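Local coordinates for protein chloroplastic group IIB intron splicing facilitator CRS2, chloroplastic (Zea mays, PDB 1RYB) that is required for the splicing of group IIB introns in chloroplasts, forming complexes with CAF1 or CAF2, and has no peptidyl-tRNA hydrolase activity despite belonging to that family, at residues V173-D176 with T177-Q181; S110-N113 with G114-R117; G65-E69 with V70-V74. All coordinates share one frame; numbering follows the deposited sequence. Where two conformers were deposited one is given.

Contact 1. Residues V173-D176 with T177-Q181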
loop_
_atom_site.group_PDB
_atom_site.type_symbol
_atom_site.label_atom_id
_atom_site.label_comp_id
_atom_site.label_asym_id
_atom_site.label_seq_id
_atom_site.Cartn_x
_atom_site.Cartn_y
_atom_site.Cartn_z
ATOM N N VAL A 173 17.351 0.118 -6.962
ATOM C CA VAL A 173 17.260 0.991 -8.105
ATOM C C VAL A 173 15.939 0.735 -8.816
ATOM O O VAL A 173 15.245 1.646 -9.318
ATOM C CB VAL A 173 18.451 0.667 -9.045
ATOM C CG1 VAL A 173 18.245 1.266 -10.430
ATOM C CG2 VAL A 173 19.765 1.228 -8.469
ATOM N N GLN A 174 15.542 -0.514 -8.834
ATOM C CA GLN A 174 14.288 -0.801 -9.501
ATOM C C GLN A 174 13.123 -0.365 -8.632
ATOM O O GLN A 174 12.082 0.083 -9.127
ATOM C CB GLN A 174 14.162 -2.263 -9.742
ATOM C CG GLN A 174 15.184 -2.825 -10.749
ATOM C CD GLN A 174 15.249 -4.329 -10.745
ATOM O OE1 GLN A 174 15.003 -5.026 -9.715
ATOM N NE2 GLN A 174 15.781 -4.829 -11.816
ATOM N N ILE A 175 13.258 -0.530 -7.348
ATOM C CA ILE A 175 12.112 -0.109 -6.486
ATOM C C ILE A 175 11.925 1.405 -6.612
ATOM O O ILE A 175 10.837 1.933 -6.723
ATOM C CB ILE A 175 12.333 -0.475 -5.006
ATOM C CG1 ILE A 175 12.328 -2.002 -4.775
ATOM C CG2 ILE A 175 11.320 0.250 -4.164
ATOM C CD1 ILE A 175 11.073 -2.744 -5.274
ATOM N N ASP A 176 13.026 2.153 -6.641
ATOM C CA ASP A 176 12.945 3.633 -6.809
ATOM C C ASP A 176 12.227 4.012 -8.081
ATOM O O ASP A 176 11.415 4.945 -8.091
ATOM C CB ASP A 176 14.348 4.288 -6.788
ATOM C CG ASP A 176 14.922 4.237 -5.381
ATOM O OD1 ASP A 176 14.223 3.940 -4.415
ATOM O OD2 ASP A 176 16.204 4.627 -5.287
ATOM N N THR A 177 12.493 3.259 -9.146
ATOM C CA THR A 177 11.844 3.548 -10.362
ATOM C C THR A 177 10.383 3.255 -10.225
ATOM O O THR A 177 9.499 3.918 -10.802
ATOM C CB THR A 177 12.446 2.674 -11.450
ATOM O OG1 THR A 177 13.743 3.218 -11.720
ATOM C CG2 THR A 177 11.645 2.784 -12.678
ATOM N N ALA A 178 10.108 2.200 -9.533
ATOM C CA ALA A 178 8.689 1.841 -9.369
ATOM C C ALA A 178 7.944 2.897 -8.534
ATOM O O ALA A 178 6.755 3.131 -8.730
ATOM C CB ALA A 178 8.529 0.527 -8.641
ATOM N N LEU A 179 8.619 3.477 -7.548
ATOM C CA LEU A 179 7.904 4.458 -6.748
ATOM C C LEU A 179 7.531 5.641 -7.630
ATOM O O LEU A 179 6.496 6.262 -7.447
ATOM C CB LEU A 179 8.696 4.982 -5.527
ATOM C CG LEU A 179 9.179 3.840 -4.639
ATOM C CD1 LEU A 179 10.212 4.388 -3.644
ATOM C CD2 LEU A 179 7.978 3.239 -3.874
ATOM N N GLU A 180 8.425 6.037 -8.523
ATOM C CA GLU A 180 8.075 7.188 -9.305
ATOM C C GLU A 180 6.876 6.848 -10.189
ATOM O O GLU A 180 5.967 7.683 -10.451
ATOM C CB GLU A 180 9.278 7.597 -10.165
ATOM C CG GLU A 180 10.351 8.314 -9.346
ATOM C CD GLU A 180 9.788 9.345 -8.403
ATOM O OE1 GLU A 180 9.908 9.275 -7.187
ATOM O OE2 GLU A 180 9.184 10.331 -9.017
ATOM N N GLN A 181 6.865 5.598 -10.678
ATOM C CA GLN A 181 5.796 5.184 -11.585
ATOM C C GLN A 181 4.489 5.106 -10.850
ATOM O O GLN A 181 3.426 5.457 -11.397
ATOM C CB GLN A 181 6.117 3.813 -12.177
ATOM C CG GLN A 181 4.919 3.257 -12.953
ATOM C CD GLN A 181 5.166 1.846 -13.446
ATOM O OE1 GLN A 181 6.190 1.205 -13.086
ATOM N NE2 GLN A 181 4.298 1.397 -14.364
HETATM O O HOH W 1 11.870 7.262 -6.462
#
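Val173 offers its carbonyl oxygen to the residue one turn on: Thr177 N donates to Val173 O at 3.2 Å, from a position tilted 31° out of the carbonyl plane. Thr177 OG1 also lies 3.2 Å from Val173 O. It is placed there by a chi1 of -73°, which sets OG1 beside the residue's own backbone N, with CG2 anti to that nitrogen. Gln174 accepts from Ala178 N through its backbone O, while its side chain leaves the helix and gives OE1 to Asn113 ND2. Ile175 O receives Leu179 N at 2.8 Å in an approach nearly in line with the carbonyl, and Leu179 CG lies 3.3 Å from the same oxygen. Beside this bond the two hydrocarbon chains meet, Ile175 CG2 lying 4.2 Å from Leu179 CG. Ile175 is buried against Phe167 and Val37, and Leu179 packs on Glu40 and Met41, further along the same helix 37-48. Asp176 O takes Glu180 N at 3.2 Å and is gripped a second time by a water, which also donates to Glu180 OE1 at 2.9 Å. The bend of Glu180 at chi2 (-44°) folds its carboxylate back beside the helix for this bridge, and OE1 also forms a salt bridge with Arg44. Asp176 OD1 turns instead to Arg172 in a salt bridge. The four backbone N-H...O bonds are the successive i to i+4 bonds of an amphipathic alpha-helix, 169-192, whose apolar side packs on helix 37-48 and strand 116-119 in the alpha/beta fold of the peptidyl-tRNA hydrolase family.

Contact 2. Residues S110-N113 with G114-R117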
loop_
_atom_site.group_PDB
_atom_site.type_symbol
_atom_site.label_atom_id
_atom_site.label_comp_id
_atom_site.label_asym_id
_atom_site.label_seq_id
_atom_site.Cartn_x
_atom_site.Cartn_y
_atom_site.Cartn_z
ATOM N N SER A 110 4.785 -12.380 -5.824
ATOM C CA SER A 110 4.410 -13.104 -7.034
ATOM C C SER A 110 4.714 -12.352 -8.313
ATOM O O SER A 110 4.545 -12.871 -9.406
ATOM C CB SER A 110 2.948 -13.548 -6.949
ATOM O OG SER A 110 2.140 -12.522 -7.493
ATOM N N LEU A 111 5.268 -11.173 -8.172
ATOM C CA LEU A 111 5.658 -10.354 -9.273
ATOM C C LEU A 111 7.105 -10.079 -9.147
ATOM O O LEU A 111 7.615 -9.951 -8.046
ATOM C CB LEU A 111 4.934 -9.001 -9.222
ATOM C CG LEU A 111 3.450 -9.117 -9.438
ATOM C CD1 LEU A 111 2.845 -7.754 -9.163
ATOM C CD2 LEU A 111 3.197 -9.450 -10.902
ATOM N N PRO A 112 7.771 -9.881 -10.223
ATOM C CA PRO A 112 9.196 -9.569 -10.137
ATOM C C PRO A 112 9.503 -8.216 -9.434
ATOM O O PRO A 112 8.759 -7.238 -9.458
ATOM C CB PRO A 112 9.719 -9.541 -11.616
ATOM C CG PRO A 112 8.692 -10.340 -12.433
ATOM C CD PRO A 112 7.386 -10.294 -11.603
ATOM N N ASN A 113 10.692 -8.120 -8.883
ATOM C CA ASN A 113 11.039 -6.922 -8.233
ATOM C C ASN A 113 10.814 -5.668 -9.029
ATOM O O ASN A 113 11.382 -5.413 -10.134
ATOM C CB ASN A 113 12.491 -6.985 -7.694
ATOM C CG ASN A 113 12.836 -5.859 -6.764
ATOM O OD1 ASN A 113 12.621 -5.943 -5.559
ATOM N ND2 ASN A 113 13.552 -4.902 -7.299
ATOM N N GLY A 114 10.131 -4.758 -8.419
ATOM C CA GLY A 114 9.968 -3.478 -9.069
ATOM C C GLY A 114 8.749 -3.436 -10.048
ATOM O O GLY A 114 8.409 -2.381 -10.586
ATOM N N VAL A 115 8.142 -4.552 -10.344
ATOM C CA VAL A 115 6.996 -4.506 -11.268
ATOM C C VAL A 115 5.727 -4.111 -10.525
ATOM O O VAL A 115 5.397 -4.663 -9.460
ATOM C CB VAL A 115 6.844 -5.889 -11.915
ATOM C CG1 VAL A 115 5.625 -5.912 -12.821
ATOM C CG2 VAL A 115 8.099 -6.123 -12.775
ATOM N N LEU A 116 4.955 -3.156 -11.104
ATOM C CA LEU A 116 3.706 -2.764 -10.449
ATOM C C LEU A 116 2.534 -3.443 -11.086
ATOM O O LEU A 116 2.507 -3.689 -12.303
ATOM C CB LEU A 116 3.472 -1.246 -10.601
ATOM C CG LEU A 116 4.540 -0.365 -9.929
ATOM C CD1 LEU A 116 4.229 1.136 -10.113
ATOM C CD2 LEU A 116 4.627 -0.635 -8.422
ATOM N N ARG A 117 1.480 -3.613 -10.340
ATOM C CA ARG A 117 0.279 -4.081 -10.976
ATOM C C ARG A 117 -0.925 -3.488 -10.279
ATOM O O ARG A 117 -0.941 -3.343 -9.048
ATOM C CB ARG A 117 0.250 -5.609 -11.048
ATOM C CG ARG A 117 -1.122 -6.183 -11.284
ATOM C CD ARG A 117 -1.160 -7.724 -11.324
ATOM N NE ARG A 117 -2.287 -8.186 -12.135
ATOM C CZ ARG A 117 -2.508 -9.455 -12.509
ATOM N NH1 ARG A 117 -1.669 -10.456 -12.174
ATOM N NH2 ARG A 117 -3.598 -9.725 -13.267
#
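Leu111 and Arg117 meet as the chain doubles back, their side chains running at about a right angle. From CB the leucine leads to CG, which stands beside its own backbone N (chi1 -67°), and the extended second torsion carries CD1 on to the returning segment. This methyl does the touching: Leu111 CD1 is 3.9 Å from Arg117 CB and 4.0 Å from Val115 O. The arginine is met at the root of its side chain, while its extended chain carries the guanidinium onward. Nearer the bend, Pro112 CB lies 4.0 Å from Val115 CG2. Val115 CG2, the branch beside the valine's backbone N, faces the proline and is also 3.6 Å from Pro112 O. That oxygen closes the turn by accepting Val115 N at 2.9 Å, a nearly straight bond of 168° at the hydrogen. Gly114 takes the third place with a positive phi of 86°, where a side chain would collide with Asn113 O. Asn113 directs its amide off the turn, its ND2 also bonding Glu171 O of helix 169-192, beside Gln174. At the end of the turn Gly114 and Val115 share backbone bonds with Gly149, and further on Arg117 does with Ser147. The arrangement is a type II beta turn with glycine at its third position, leading the chain from the loop after strand 102-108 into the edge strand 116-119.

Contact 3. Residues G65-E69 with V70-V74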
loop_
_atom_site.group_PDB
_atom_site.type_symbol
_atom_site.label_atom_id
_atom_site.label_comp_id
_atom_site.label_asym_id
_atom_site.label_seq_id
_atom_site.Cartn_x
_atom_site.Cartn_y
_atom_site.Cartn_z
ATOM N N GLY A 65 -5.456 15.220 2.784
ATOM C CA GLY A 65 -5.200 16.200 1.777
ATOM C C GLY A 65 -6.070 15.907 0.545
ATOM O O GLY A 65 -7.192 15.465 0.636
ATOM N N SER A 66 -5.573 16.234 -0.573
ATOM C CA SER A 66 -6.288 15.936 -1.816
ATOM C C SER A 66 -5.332 15.645 -2.975
ATOM O O SER A 66 -4.123 15.962 -2.948
ATOM C CB SER A 66 -7.276 17.016 -2.189
ATOM O OG SER A 66 -6.569 18.204 -2.206
ATOM N N ILE A 67 -5.915 14.976 -3.961
ATOM C CA ILE A 67 -5.265 14.677 -5.254
ATOM C C ILE A 67 -6.173 15.379 -6.264
ATOM O O ILE A 67 -7.403 15.037 -6.340
ATOM C CB ILE A 67 -5.157 13.167 -5.568
ATOM C CG1 ILE A 67 -4.185 12.500 -4.572
ATOM C CG2 ILE A 67 -4.698 12.934 -7.044
ATOM C CD1 ILE A 67 -3.836 11.070 -4.993
ATOM N N GLY A 68 -5.686 16.480 -6.911
ATOM C CA GLY A 68 -6.630 17.179 -7.730
ATOM C C GLY A 68 -7.716 17.692 -6.777
ATOM O O GLY A 68 -7.392 18.198 -5.689
ATOM N N GLU A 69 -8.983 17.572 -7.157
ATOM C CA GLU A 69 -10.135 17.991 -6.365
ATOM C C GLU A 69 -10.648 16.886 -5.482
ATOM O O GLU A 69 -11.660 17.041 -4.822
ATOM C CB GLU A 69 -11.309 18.503 -7.272
ATOM C CG GLU A 69 -10.858 19.696 -8.174
ATOM C CD GLU A 69 -11.742 19.971 -9.393
ATOM O OE1 GLU A 69 -12.880 19.515 -9.537
ATOM O OE2 GLU A 69 -11.188 20.828 -10.252
ATOM N N VAL A 70 -9.951 15.742 -5.488
ATOM C CA VAL A 70 -10.450 14.621 -4.696
ATOM C C VAL A 70 -9.788 14.608 -3.320
ATOM O O VAL A 70 -8.580 14.553 -3.198
ATOM C CB VAL A 70 -10.135 13.229 -5.407
ATOM C CG1 VAL A 70 -10.824 12.040 -4.710
ATOM C CG2 VAL A 70 -10.555 13.307 -6.873
ATOM N N PRO A 71 -10.583 14.599 -2.331
ATOM C CA PRO A 71 -10.064 14.503 -0.938
ATOM C C PRO A 71 -9.551 13.068 -0.716
ATOM O O PRO A 71 -10.199 12.070 -1.093
ATOM C CB PRO A 71 -11.281 14.733 -0.054
ATOM C CG PRO A 71 -12.434 15.116 -0.969
ATOM C CD PRO A 71 -12.060 14.820 -2.414
ATOM N N VAL A 72 -8.424 12.952 -0.054
ATOM C CA VAL A 72 -7.932 11.617 0.235
ATOM C C VAL A 72 -7.340 11.605 1.637
ATOM O O VAL A 72 -6.913 12.654 2.200
ATOM C CB VAL A 72 -6.767 11.254 -0.754
ATOM C CG1 VAL A 72 -7.157 11.398 -2.224
ATOM C CG2 VAL A 72 -5.469 12.071 -0.523
ATOM N N LEU A 73 -7.221 10.405 2.167
ATOM C CA LEU A 73 -6.386 10.250 3.349
ATOM C C LEU A 73 -5.285 9.276 3.005
ATOM O O LEU A 73 -5.508 8.396 2.203
ATOM C CB LEU A 73 -7.116 9.949 4.640
ATOM C CG LEU A 73 -8.016 8.767 4.665
ATOM C CD1 LEU A 73 -8.023 8.260 6.101
ATOM C CD2 LEU A 73 -9.451 9.171 4.347
ATOM N N VAL A 74 -4.079 9.536 3.449
ATOM C CA VAL A 74 -2.953 8.644 3.200
ATOM C C VAL A 74 -2.595 8.024 4.503
ATOM O O VAL A 74 -2.455 8.719 5.430
ATOM C CB VAL A 74 -1.741 9.302 2.486
ATOM C CG1 VAL A 74 -2.105 9.716 1.063
ATOM C CG2 VAL A 74 -1.233 10.461 3.256
#
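Ile67 and Val72 touch on one face of a tight hairpin, Ile67 CG1 lying 3.9 Å from Val72 CG1, with the two side chains at about a right angle. Both branches are placed by the first torsion: at -67° in Ile67 and -55° in Val72, CG1 stands beside the backbone N of its own residue. That choice puts Val72 CG2 in the crowded position between N and the carbonyl carbon, 4.0 Å from Gly65 O. Val70 points to the same face, but its CG2 reaches back over the turn to lie 3.6 Å from Ile67 O. On the other face Ser66 CB rests 3.0 Å from Val70 O, a close approach next to Pro71. Four backbone bonds join the strands. Gly65 N donates almost straight to Val72 O, while Val72 N returns to Gly65 O from above the carbonyl plane; Ile67 and Val70 exchange the other two around the type II' turn, where Gly68 has positive phi. Val72 also packs on Ile51 and on Trp18 of strand 18-22. An alanine at Val72 lacks both methyls, which would probably leave Ile67 CG1 without its neighbour and open a gap beside Gly65 O. Strand 70-77 lies between 60-67 and 18-22; Ile67 packs on Arg187 and Leu191, and Val70 on Val190 and Leu191, toward the C-terminal end of helix 169-192.

Overall arrangement
Contacts 1 and 2 are neighbours, with centres about 11 Å apart, joined by a side-chain bond from the turn to the helix and by Leu116, which packs on Ala178 and Gln181. Contact 3 stands apart, about 22 Å from contact 1 and about 26 Å from contact 2 between centres, yet it reaches the same sheet as contact 2 and the same long helix as contact 1. Contact 2 is a surface turn at one edge of the sheet, whereas contacts 1 and 3 are each partly buried. Contact 1 has charged groups and water on one side of the helix and apolar ones on another; contact 2 has one turn bond and a few methyl contacts; contact 3 combines paired backbone bonds with an apolar face.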